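PDB 2XP1: SPT6 from Antonospora locustae, which is a transcription elongation factor whose C-terminal tandem SH2 domains enable interaction with RNA polymerase II and probably recognise phosphorylated segments of it. Local coordinates for residues S25-R39 with L49-I63. Numbering follows the deposited sequence.
Sequences SENYLRSSTDDFLIR and LVIKFASDVFVHMKI. With SO4 (sulfate ion), chain B.
Leu37 and Val50 form the hydrogen-bonded pair that joins antiparallel strands 36-39 and 49-52: Val50 N reaches Leu37 O at 2.9 Å, and Leu37 N returns to Val50 O. Lys52 N extends the pairing to Asp35 O.

Apolar packing seats helix 25-31 on the sheet. Leu29 CD1 meets Val50 CG1 at 3.6 Å, while its CB touches the Phe58 ring at CE2; a branched leucine suits a helix resting on two neighbouring strands. Flat and broad, Phe58 gives one face to the aliphatic part of Glu26, a CH-pi contact with CB 3.9 Å from the ring centroid, and its edge to Arg30 CG. Phe36, Ile38, Leu49 and Ile51 point to the other face of the sheet, where helix 80-100 packs on Ile38 and Leu49.

Lys52 has the length to reach the loop beyond the helix. A bend at chi3 (75°) turns its ammonium to Leu29 O, 2.8 Å from NZ, and to Asp34 O, tying helix 25-31 and the loop residue Asp34 to the strand.

A chain of hydrogen bonds runs from Glu26 through His60 to Arg39. His60 NE2 donates to Glu26 OE2 (3.0 Å) on its anti lone pair, whereas ND1 accepts from both NE and NH2 of Arg39, lying in the guanidinium plane. Imidazole suits this place by donating on one side and accepting on the other. A leucine here would probably leave Glu26 OE2 without this donor and the Arg39 guanidinium, lacking its shared acceptor, less firmly oriented. Thus oriented, Arg39 NH2 holds sulfate O1 at 2.7 Å and NH1 holds O2; Ser42 and Tyr46 also bind the ion. Phe36 to Arg39 match the FLVR motif of SH2 domains, whose arginine grips the phosphate of phosphotyrosine; the sulfate is consistent with that pocket.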
loop_
_atom_site.group_PDB
_atom_site.type_symbol
_atom_site.label_atom_id
_atom_site.label_comp_id
_atom_site.label_asym_id
_atom_site.label_seq_id
_atom_site.Cartn_x
_atom_site.Cartn_y
_atom_site.Cartn_z
ATOM N N SER A 25 15.652 -17.076 -17.837
ATOM C CA SER A 25 15.489 -16.669 -16.422
ATOM C C SER A 25 14.807 -17.740 -15.614
ATOM O O SER A 25 15.262 -18.103 -14.539
ATOM C CB SER A 25 14.632 -15.430 -16.334
ATOM O OG SER A 25 15.293 -14.418 -17.047
ATOM N N GLU A 26 13.700 -18.231 -16.154
ATOM C CA GLU A 26 12.903 -19.214 -15.482
ATOM C C GLU A 26 13.697 -20.503 -15.457
ATOM O O GLU A 26 13.812 -21.130 -14.417
ATOM C CB GLU A 26 11.567 -19.372 -16.182
ATOM C CG GLU A 26 10.776 -18.072 -16.206
ATOM C CD GLU A 26 9.317 -18.272 -16.566
ATOM O OE1 GLU A 26 8.988 -19.368 -17.082
ATOM O OE2 GLU A 26 8.501 -17.327 -16.343
ATOM N N ASN A 27 14.303 -20.862 -16.578
ATOM C CA ASN A 27 15.228 -22.011 -16.601
ATOM C C ASN A 27 16.273 -21.937 -15.522
ATOM O O ASN A 27 16.438 -22.880 -14.737
ATOM C CB ASN A 27 15.930 -22.154 -17.938
ATOM C CG ASN A 27 15.449 -23.340 -18.688
ATOM O OD1 ASN A 27 14.480 -23.978 -18.279
ATOM N ND2 ASN A 27 16.120 -23.673 -19.779
ATOM N N TYR A 28 16.981 -20.810 -15.497
ATOM C CA TYR A 28 18.050 -20.624 -14.562
ATOM C C TYR A 28 17.509 -20.702 -13.152
ATOM O O TYR A 28 18.132 -21.316 -12.291
ATOM C CB TYR A 28 18.723 -19.290 -14.793
ATOM C CG TYR A 28 19.708 -18.926 -13.714
ATOM C CD1 TYR A 28 21.039 -19.402 -13.747
ATOM C CD2 TYR A 28 19.321 -18.111 -12.659
ATOM C CE1 TYR A 28 21.949 -19.054 -12.741
ATOM C CE2 TYR A 28 20.210 -17.758 -11.654
ATOM C CZ TYR A 28 21.525 -18.223 -11.704
ATOM O OH TYR A 28 22.372 -17.854 -10.696
ATOM N N LEU A 29 16.354 -20.090 -12.914
ATOM C CA LEU A 29 15.760 -20.141 -11.597
ATOM C C LEU A 29 15.231 -21.544 -11.257
ATOM O O LEU A 29 15.220 -21.926 -10.086
ATOM C CB LEU A 29 14.659 -19.075 -11.430
ATOM C CG LEU A 29 15.041 -17.578 -11.475
ATOM C CD1 LEU A 29 13.845 -16.643 -11.368
ATOM C CD2 LEU A 29 16.041 -17.200 -10.389
ATOM N N ARG A 30 14.755 -22.294 -12.253
ATOM C CA ARG A 30 14.210 -23.642 -11.994
ATOM C C ARG A 30 15.269 -24.481 -11.281
ATOM O O ARG A 30 14.963 -25.168 -10.303
ATOM C CB ARG A 30 13.773 -24.382 -13.280
ATOM C CG ARG A 30 12.298 -24.226 -13.688
ATOM C CD ARG A 30 12.018 -24.782 -15.108
ATOM N NE ARG A 30 10.889 -24.094 -15.758
ATOM C CZ ARG A 30 10.961 -23.373 -16.884
ATOM N NH1 ARG A 30 12.113 -23.241 -17.534
ATOM N NH2 ARG A 30 9.876 -22.773 -17.372
ATOM N N SER A 31 16.511 -24.382 -11.755
ATOM C CA SER A 31 17.592 -25.245 -11.292
ATOM C C SER A 31 18.659 -24.546 -10.424
ATOM O O SER A 31 19.688 -25.139 -10.098
ATOM C CB SER A 31 18.218 -25.966 -12.498
ATOM O OG SER A 31 18.513 -25.026 -13.523
ATOM N N SER A 32 18.393 -23.300 -10.025
ATOM C CA SER A 32 19.264 -22.563 -9.083
ATOM C C SER A 32 18.648 -22.639 -7.672
ATOM O O SER A 32 17.462 -22.929 -7.526
ATOM C CB SER A 32 19.417 -21.096 -9.545
ATOM O OG SER A 32 20.239 -20.303 -8.701
ATOM N N THR A 33 19.457 -22.414 -6.637
ATOM C CA THR A 33 18.904 -22.151 -5.292
ATOM C C THR A 33 18.344 -20.715 -5.213
ATOM O O THR A 33 17.519 -20.422 -4.341
ATOM C CB THR A 33 19.950 -22.377 -4.126
ATOM O OG1 THR A 33 21.194 -21.717 -4.424
ATOM C CG2 THR A 33 20.199 -23.851 -3.878
ATOM N N ASP A 34 18.818 -19.840 -6.112
ATOM C CA ASP A 34 18.391 -18.427 -6.194
ATOM C C ASP A 34 16.873 -18.290 -6.281
ATOM O O ASP A 34 16.205 -19.075 -6.969
ATOM C CB ASP A 34 18.971 -17.727 -7.438
ATOM C CG ASP A 34 20.489 -17.599 -7.415
ATOM O OD1 ASP A 34 21.114 -18.111 -6.463
ATOM O OD2 ASP A 34 21.053 -17.015 -8.379
ATOM N N ASP A 35 16.346 -17.271 -5.599
ATOM C CA ASP A 35 14.915 -17.034 -5.524
ATOM C C ASP A 35 14.441 -15.988 -6.514
ATOM O O ASP A 35 13.237 -15.936 -6.792
ATOM C CB ASP A 35 14.559 -16.529 -4.137
ATOM C CG ASP A 35 14.543 -17.630 -3.105
ATOM O OD1 ASP A 35 14.552 -18.833 -3.491
ATOM O OD2 ASP A 35 14.522 -17.269 -1.906
ATOM N N PHE A 36 15.366 -15.139 -7.007
ATOM C CA PHE A 36 15.043 -14.038 -7.934
ATOM C C PHE A 36 16.280 -13.558 -8.687
ATOM O O PHE A 36 17.404 -13.854 -8.323
ATOM C CB PHE A 36 14.462 -12.853 -7.162
ATOM C CG PHE A 36 15.472 -12.155 -6.324
ATOM C CD1 PHE A 36 16.172 -11.077 -6.834
ATOM C CD2 PHE A 36 15.732 -12.587 -5.032
ATOM C CE1 PHE A 36 17.130 -10.416 -6.068
ATOM C CE2 PHE A 36 16.685 -11.949 -4.253
ATOM C CZ PHE A 36 17.394 -10.854 -4.775
ATOM N N LEU A 37 16.073 -12.810 -9.749
ATOM C CA LEU A 37 17.207 -12.194 -10.456
ATOM C C LEU A 37 16.556 -11.051 -11.142
ATOM O O LEU A 37 15.346 -10.906 -11.050
ATOM C CB LEU A 37 17.827 -13.153 -11.491
ATOM C CG LEU A 37 16.882 -13.862 -12.474
ATOM C CD1 LEU A 37 16.490 -12.940 -13.571
ATOM C CD2 LEU A 37 17.530 -15.178 -13.062
ATOM N N ILE A 38 17.344 -10.237 -11.810
ATOM C CA ILE A 38 16.824 -9.166 -12.628
ATOM C C ILE A 38 17.309 -9.483 -14.011
ATOM O O ILE A 38 18.483 -9.812 -14.187
ATOM C CB ILE A 38 17.421 -7.870 -12.145
ATOM C CG1 ILE A 38 16.841 -7.553 -10.767
ATOM C CG2 ILE A 38 17.295 -6.748 -13.155
ATOM C CD1 ILE A 38 17.600 -6.509 -10.097
ATOM N N ARG A 39 16.413 -9.443 -14.984
ATOM C CA ARG A 39 16.779 -9.796 -16.344
ATOM C C ARG A 39 16.651 -8.579 -17.237
ATOM O O ARG A 39 16.177 -7.544 -16.774
ATOM C CB ARG A 39 15.891 -10.911 -16.866
ATOM C CG ARG A 39 14.396 -10.574 -16.973
ATOM C CD ARG A 39 13.655 -11.665 -17.767
ATOM N NE ARG A 39 12.210 -11.438 -17.750
ATOM C CZ ARG A 39 11.562 -10.631 -18.592
ATOM N NH1 ARG A 39 12.227 -9.971 -19.579
ATOM N NH2 ARG A 39 10.242 -10.496 -18.466
ATOM N N LEU A 49 12.431 -7.685 -12.796
ATOM C CA LEU A 49 12.657 -8.488 -11.621
ATOM C C LEU A 49 11.866 -9.758 -11.858
ATOM O O LEU A 49 10.700 -9.689 -12.232
ATOM C CB LEU A 49 12.081 -7.739 -10.410
ATOM C CG LEU A 49 11.917 -8.473 -9.090
ATOM C CD1 LEU A 49 13.291 -8.779 -8.555
ATOM C CD2 LEU A 49 11.143 -7.586 -8.084
ATOM N N VAL A 50 12.515 -10.904 -11.667
ATOM C CA VAL A 50 11.864 -12.194 -11.797
ATOM C C VAL A 50 12.047 -12.834 -10.420
ATOM O O VAL A 50 13.171 -12.991 -9.947
ATOM C CB VAL A 50 12.509 -13.077 -12.912
ATOM C CG1 VAL A 50 11.682 -14.369 -13.175
ATOM C CG2 VAL A 50 12.682 -12.293 -14.237
ATOM N N ILE A 51 10.916 -13.150 -9.778
ATOM C CA ILE A 51 10.857 -13.878 -8.512
ATOM C C ILE A 51 10.218 -15.259 -8.743
ATOM O O ILE A 51 9.122 -15.354 -9.308
ATOM C CB ILE A 51 10.010 -13.130 -7.481
ATOM C CG1 ILE A 51 10.475 -11.659 -7.328
ATOM C CG2 ILE A 51 10.092 -13.803 -6.164
ATOM C CD1 ILE A 51 9.547 -10.792 -6.449
ATOM N N LYS A 52 10.901 -16.319 -8.328
ATOM C CA LYS A 52 10.385 -17.683 -8.426
ATOM C C LYS A 52 9.426 -17.921 -7.252
ATOM O O LYS A 52 9.841 -17.921 -6.096
ATOM C CB LYS A 52 11.567 -18.669 -8.365
ATOM C CG LYS A 52 11.218 -20.096 -7.961
ATOM C CD LYS A 52 12.405 -21.078 -8.112
ATOM C CE LYS A 52 13.456 -20.918 -7.004
ATOM N NZ LYS A 52 14.750 -21.666 -7.341
ATOM N N PHE A 53 8.140 -18.078 -7.529
ATOM C CA PHE A 53 7.181 -18.337 -6.435
ATOM C C PHE A 53 7.184 -19.809 -6.087
ATOM O O PHE A 53 7.088 -20.161 -4.907
ATOM C CB PHE A 53 5.785 -17.842 -6.792
ATOM C CG PHE A 53 5.537 -16.426 -6.370
ATOM C CD1 PHE A 53 6.537 -15.466 -6.496
ATOM C CD2 PHE A 53 4.307 -16.034 -5.901
ATOM C CE1 PHE A 53 6.315 -14.154 -6.117
ATOM C CE2 PHE A 53 4.087 -14.718 -5.493
ATOM C CZ PHE A 53 5.077 -13.795 -5.609
ATOM N N ALA A 54 7.347 -20.641 -7.118
ATOM C CA ALA A 54 7.374 -22.086 -7.039
ATOM C C ALA A 54 7.970 -22.534 -8.364
ATOM O O ALA A 54 8.052 -21.740 -9.313
ATOM C CB ALA A 54 5.963 -22.655 -6.885
ATOM N N SER A 55 8.386 -23.795 -8.400
ATOM C CA SER A 55 8.965 -24.474 -9.570
ATOM C C SER A 55 8.474 -24.048 -10.961
ATOM O O SER A 55 9.250 -24.031 -11.924
ATOM C CB SER A 55 8.714 -25.972 -9.437
ATOM O OG SER A 55 9.417 -26.522 -8.340
ATOM N N ASP A 56 7.177 -23.775 -11.075
ATOM C CA ASP A 56 6.608 -23.361 -12.342
ATOM C C ASP A 56 5.829 -22.078 -12.191
ATOM O O ASP A 56 5.021 -21.763 -13.050
ATOM C CB ASP A 56 5.707 -24.451 -12.930
ATOM C CG ASP A 56 4.471 -24.690 -12.102
ATOM O OD1 ASP A 56 4.493 -24.393 -10.882
ATOM O OD2 ASP A 56 3.479 -25.193 -12.669
ATOM N N VAL A 57 6.068 -21.326 -11.117
ATOM C CA VAL A 57 5.431 -20.005 -10.969
ATOM C C VAL A 57 6.452 -18.905 -10.884
ATOM O O VAL A 57 7.225 -18.829 -9.926
ATOM C CB VAL A 57 4.489 -19.944 -9.773
ATOM C CG1 VAL A 57 3.776 -18.580 -9.736
ATOM C CG2 VAL A 57 3.465 -21.104 -9.842
ATOM N N PHE A 58 6.460 -18.037 -11.881
ATOM C CA PHE A 58 7.405 -16.931 -11.876
ATOM C C PHE A 58 6.712 -15.571 -11.984
ATOM O O PHE A 58 5.783 -15.407 -12.770
ATOM C CB PHE A 58 8.458 -17.136 -12.970
ATOM C CG PHE A 58 9.229 -18.406 -12.803
ATOM C CD1 PHE A 58 8.774 -19.580 -13.377
ATOM C CD2 PHE A 58 10.394 -18.442 -12.043
ATOM C CE1 PHE A 58 9.459 -20.775 -13.199
ATOM C CE2 PHE A 58 11.080 -19.639 -11.851
ATOM C CZ PHE A 58 10.620 -20.800 -12.436
ATOM N N VAL A 59 7.145 -14.604 -11.184
ATOM C CA VAL A 59 6.575 -13.288 -11.289
ATOM C C VAL A 59 7.631 -12.372 -11.895
ATOM O O VAL A 59 8.777 -12.321 -11.407
ATOM C CB VAL A 59 6.165 -12.785 -9.909
ATOM C CG1 VAL A 59 5.889 -11.327 -9.945
ATOM C CG2 VAL A 59 4.907 -13.522 -9.456
ATOM N N HIS A 60 7.245 -11.682 -12.970
ATOM C CA HIS A 60 8.079 -10.727 -13.686
ATOM C C HIS A 60 7.572 -9.312 -13.440
ATOM O O HIS A 60 6.460 -8.986 -13.882
ATOM C CB HIS A 60 7.956 -11.050 -15.170
ATOM C CG HIS A 60 8.554 -12.373 -15.528
ATOM N ND1 HIS A 60 9.736 -12.489 -16.220
ATOM C CD2 HIS A 60 8.179 -13.634 -15.213
ATOM C CE1 HIS A 60 10.037 -13.767 -16.366
ATOM N NE2 HIS A 60 9.106 -14.486 -15.765
ATOM N N MET A 61 8.360 -8.467 -12.766
ATOM C CA MET A 61 7.960 -7.082 -12.533
ATOM C C MET A 61 8.856 -6.057 -13.206
ATOM O O MET A 61 10.018 -5.982 -12.886
ATOM C CB MET A 61 7.969 -6.788 -11.042
ATOM C CG MET A 61 6.916 -7.542 -10.311
ATOM S SD MET A 61 7.100 -7.180 -8.583
ATOM C CE MET A 61 6.965 -8.829 -7.974
ATOM N N LYS A 62 8.299 -5.226 -14.074
ATOM C CA LYS A 62 9.047 -4.160 -14.732
ATOM C C LYS A 62 9.726 -3.182 -13.705
ATOM O O LYS A 62 9.076 -2.687 -12.791
ATOM C CB LYS A 62 8.100 -3.444 -15.713
ATOM C CG LYS A 62 8.732 -2.389 -16.622
ATOM C CD LYS A 62 7.982 -2.137 -17.987
ATOM C CE LYS A 62 6.562 -1.524 -17.814
ATOM N NZ LYS A 62 5.853 -1.239 -19.133
ATOM N N ILE A 63 11.042 -2.970 -13.832
ATOM C CA ILE A 63 11.736 -1.978 -13.038
ATOM C C ILE A 63 12.229 -0.980 -14.008
ATOM O O ILE A 63 13.105 -1.292 -14.828
ATOM C CB ILE A 63 12.969 -2.523 -12.283
ATOM C CG1 ILE A 63 12.572 -3.551 -11.207
ATOM C CG2 ILE A 63 13.807 -1.362 -11.654
ATOM C CD1 ILE A 63 13.802 -4.352 -10.635
HETATM S S SO4 B . 9.498 -7.959 -21.383
HETATM O O1 SO4 B . 9.191 -8.678 -20.152
HETATM O O2 SO4 B . 10.913 -7.942 -21.680
HETATM O O3 SO4 B . 9.029 -6.592 -21.187
HETATM O O4 SO4 B . 8.823 -8.547 -22.530
#